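Local coordinates for putative uncharacterized protein (Ustilago maydis, PDB 4GNX), which is a subunit of replication protein A, the heterotrimeric complex that binds single-stranded DNA, at the interface of chains B and A and the interface of chains A and C. Numbering follows the deposited sequence. Chains: chain A, Putative uncharacterized protein; chain B, Putative uncharacterized protein; chain C, Putative uncharacterized protein.

Contact 1: the interface of chains B and A. Residues chain B 108-109; chain A 13, 15-16, 127-128, 131.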
# COMPACT_ATOMS: atom_id res chain seq x y z
N ASN B 108 17.89 -12.12 -6.43
CA ASN B 108 17.53 -13.29 -5.60
C ASN B 108 16.09 -13.78 -5.81
O ASN B 108 15.78 -14.95 -5.61
CB ASN B 108 17.83 -13.04 -4.11
CG ASN B 108 17.36 -11.65 -3.63
OD1 ASN B 108 17.09 -10.74 -4.44
ND2 ASN B 108 17.27 -11.48 -2.30
N LEU B 109 15.22 -12.87 -6.26
CA LEU B 109 13.82 -13.18 -6.55
C LEU B 109 13.52 -13.39 -8.02
O LEU B 109 12.61 -14.15 -8.34
CB LEU B 109 12.90 -12.05 -6.06
CG LEU B 109 12.82 -11.58 -4.61
CD1 LEU B 109 11.36 -11.36 -4.29
CD2 LEU B 109 13.40 -12.55 -3.62
N THR A 13 7.63 -15.70 -5.94
CA THR A 13 8.01 -15.99 -7.32
C THR A 13 8.38 -17.45 -7.40
O THR A 13 8.76 -18.07 -6.41
CB THR A 13 9.25 -15.23 -7.75
OG1 THR A 13 10.38 -15.69 -6.96
CG2 THR A 13 9.04 -13.69 -7.62
N ARG A 15 10.93 -18.64 -8.51
CA ARG A 15 12.32 -18.77 -8.05
C ARG A 15 12.44 -19.00 -6.54
O ARG A 15 13.24 -19.86 -6.09
CB ARG A 15 13.13 -17.55 -8.39
CG ARG A 15 14.62 -17.77 -8.29
CD ARG A 15 15.12 -18.20 -9.66
NE ARG A 15 15.47 -19.62 -9.73
CZ ARG A 15 15.52 -20.34 -10.85
NH1 ARG A 15 15.22 -19.81 -12.03
NH2 ARG A 15 15.87 -21.61 -10.77
N GLN A 16 11.67 -18.22 -5.77
CA GLN A 16 11.63 -18.39 -4.32
C GLN A 16 11.09 -19.75 -3.96
O GLN A 16 11.66 -20.44 -3.11
CB GLN A 16 10.81 -17.32 -3.63
CG GLN A 16 11.45 -15.95 -3.53
CD GLN A 16 10.43 -14.91 -3.10
OE1 GLN A 16 9.35 -14.76 -3.72
NE2 GLN A 16 10.73 -14.20 -2.01
N ALA A 127 5.58 -9.64 -3.94
CA ALA A 127 6.64 -10.58 -3.55
C ALA A 127 7.85 -9.86 -3.02
O ALA A 127 8.42 -10.28 -2.02
CB ALA A 127 7.04 -11.45 -4.72
N VAL A 128 8.24 -8.78 -3.68
CA VAL A 128 9.35 -7.97 -3.18
C VAL A 128 8.96 -7.47 -1.79
O VAL A 128 9.66 -7.73 -0.78
CB VAL A 128 9.73 -6.82 -4.14
CG1 VAL A 128 10.80 -5.92 -3.56
CG2 VAL A 128 10.23 -7.40 -5.46
N HIS A 131 8.92 -10.18 0.91
CA HIS A 131 10.31 -10.56 1.19
C HIS A 131 11.03 -9.54 2.01
O HIS A 131 11.77 -9.89 2.92
CB HIS A 131 11.07 -10.79 -0.11
CG HIS A 131 12.55 -10.96 0.07
ND1 HIS A 131 13.43 -9.96 -0.20
CD2 HIS A 131 13.30 -12.05 0.51
CE1 HIS A 131 14.68 -10.39 0.06
NE2 HIS A 131 14.60 -11.68 0.50

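Contact 2: the interface of chains A and C. Residues chain A 92, 94, 110-112; chain C 297, 299, 397.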
# COMPACT_ATOMS: atom_id res chain seq x y z
N ARG A 92 -3.61 -16.46 -12.01
CA ARG A 92 -3.35 -16.31 -10.58
C ARG A 92 -3.43 -17.72 -10.00
O ARG A 92 -4.41 -18.45 -10.22
CB ARG A 92 -4.39 -15.33 -9.96
CG ARG A 92 -4.22 -14.80 -8.52
CD ARG A 92 -2.87 -15.06 -7.91
NE ARG A 92 -2.23 -14.02 -7.08
CZ ARG A 92 -2.12 -12.73 -7.37
NH1 ARG A 92 -2.71 -12.26 -8.45
NH2 ARG A 92 -1.43 -11.90 -6.58
N LEU A 94 -3.33 -20.12 -6.58
CA LEU A 94 -3.34 -20.27 -5.14
C LEU A 94 -3.10 -21.75 -4.82
O LEU A 94 -3.72 -22.62 -5.43
CB LEU A 94 -4.69 -19.81 -4.59
CG LEU A 94 -4.69 -19.49 -3.10
CD1 LEU A 94 -5.57 -18.31 -2.77
CD2 LEU A 94 -5.15 -20.71 -2.34
N HIS A 110 -7.34 -23.39 -6.53
CA HIS A 110 -7.88 -22.30 -7.30
C HIS A 110 -6.89 -21.77 -8.30
O HIS A 110 -5.69 -21.60 -8.01
CB HIS A 110 -8.38 -21.21 -6.37
CG HIS A 110 -9.19 -21.73 -5.20
ND1 HIS A 110 -10.53 -21.88 -5.24
CD2 HIS A 110 -8.79 -22.13 -3.92
CE1 HIS A 110 -10.97 -22.35 -4.05
NE2 HIS A 110 -9.90 -22.50 -3.24
N MET A 111 -7.39 -21.50 -9.50
CA MET A 111 -6.54 -21.03 -10.57
C MET A 111 -7.37 -20.21 -11.53
O MET A 111 -8.24 -20.75 -12.20
CB MET A 111 -5.92 -22.20 -11.29
CG MET A 111 -4.44 -22.04 -11.55
SD MET A 111 -3.81 -23.36 -12.60
CE MET A 111 -2.23 -22.64 -13.04
N ARG A 112 -7.10 -18.92 -11.60
CA ARG A 112 -7.94 -18.03 -12.38
C ARG A 112 -7.19 -17.17 -13.42
O ARG A 112 -6.12 -16.62 -13.15
CB ARG A 112 -8.71 -17.15 -11.41
CG ARG A 112 -9.01 -15.76 -11.92
CD ARG A 112 -9.23 -14.81 -10.76
NE ARG A 112 -7.98 -14.24 -10.29
CZ ARG A 112 -7.93 -13.30 -9.37
NH1 ARG A 112 -9.05 -12.84 -8.84
NH2 ARG A 112 -6.77 -12.81 -8.97
N THR C 297 -7.18 -11.70 0.35
CA THR C 297 -7.67 -12.58 -0.70
C THR C 297 -8.69 -13.50 -0.09
O THR C 297 -8.45 -14.09 0.97
CB THR C 297 -6.55 -13.44 -1.29
OG1 THR C 297 -5.56 -12.59 -1.88
CG2 THR C 297 -7.09 -14.37 -2.33
N VAL C 299 -10.03 -16.75 0.52
CA VAL C 299 -9.53 -18.11 0.49
C VAL C 299 -10.64 -19.16 0.68
O VAL C 299 -10.51 -20.29 0.19
CB VAL C 299 -8.44 -18.26 1.57
CG1 VAL C 299 -8.41 -19.65 2.16
CG2 VAL C 299 -7.09 -17.88 1.01
N ASN C 397 -10.05 -17.07 -4.32
CA ASN C 397 -8.89 -16.69 -5.12
C ASN C 397 -9.08 -15.32 -5.77
O ASN C 397 -8.62 -15.10 -6.90
CB ASN C 397 -8.53 -17.76 -6.18
CG ASN C 397 -7.12 -17.60 -6.73
OD1 ASN C 397 -6.34 -16.80 -6.23
ND2 ASN C 397 -6.78 -18.36 -7.77

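Contact 1: the interface of chains B and A
B:Leu109 and A:Gln16 meet in a heteromeric subunit interface that joins the small RPA subunit, chain B, to the OB-fold subunit, chain A, within the replication protein A heterotrimer. B:Leu109 carries the contact; its methyls pack on A:Gln16 and A:His131 and its carbonyl is hydrogen-bonded. B:Leu109 hides 102 Å² against chain A. Its CD2 methyl lies over the ring of A:His131, 4.1 Å above the plane and near its centre. The same methyl touches the amide nitrogen NE2 of A:Gln16 at 3.5 Å. The second methyl, CD1, also meets this amide and reaches the helix backbone at A:Val128 CA. The leucine branch is thus held between two helices of chain A. At its backbone, the carbonyl O of B:Leu109 accepts a hydrogen bond from the hydroxyl OG1 of A:Thr13 at 3.1 Å. The hydroxyl lies in the carbonyl plane, on a lone pair. OG1 of A:Thr13 sits between its own backbone N and carbonyl carbon (chi1 65°). There it also accepts a bond from A:Gln16 N at 3.1 Å. In return, A:Thr13 N donates to the side-chain oxygen OE1 of A:Gln16 at 3.0 Å. This capping box at the start of helix 14-19 fixes both the hydroxyl and the glutamine amide that face the leucine. At the rim, ND2 of B:Asn108 approaches CE1 of A:His131 at 3.7 Å, with amide and ring almost perpendicular. This is packing at van der Waals range. The short helix 107-110 of chain B lies against the start of helix 14-19 and one side of the C-terminal helix 117-135 of chain A.

Contact 2: the interface of chains A and C
The side-chain amide nitrogen ND2 of C:Asn397 makes a weak hydrogen bond to the backbone O of A:Arg92, 3.4 Å away. The O of A:His110 is another near neighbour of ND2. The donor comes from the replication factor A C-terminal domain of chain C, and the acceptor from a strand of the OB-fold subunit, chain A. CG of C:Asn397 is anti to its backbone N (chi1 -162°), which lays the amide over the paired strands 90-100 and 110-113, facing carbonyls of both. The residue hides 101 Å² there. Its OD1 faces carbon, with CG of A:Arg92 at 3.7 Å. CB of A:Leu94 lies alongside the amide. The two side chains run past each other in opposite directions. On the side of strand 110-113, CB of C:Asn397 packs on CB of A:His110 at 3.5 Å, although A:His110 is poorly ordered. The backbone O of C:Asn397 sits over one face of the A:Arg112 guanidinium, offset toward the rim and 3.0 Å from NH1. The N-H points away from it, and no hydrogen bond forms. Beyond the asparagine, CD1 of A:Leu94 meets CG2 of C:Val299 at 4.1 Å, the two side chains crossing at about a right angle. C:Val299 belongs to strand 290-301 of chain C, whereas C:Asn397 lies in a loop between helix 385-395 and strand 398-411.

The C-alpha centres of contact 1 and contact 2 lie about 19 Å apart. Chain A takes part in both, but no residue is shared. It offers helices 14-19 and 117-135 at contact 1, and strands 90-100 and 110-113 at contact 2. Strand 110-113 precedes helix 117-135 closely in sequence, which gives a short covalent path between the two. Chain B enters only contact 1 and chain C only contact 2. Chain A is therefore the bridging subunit here, with separate surfaces for its two partners. This suits its place in a replication protein A heterotrimer.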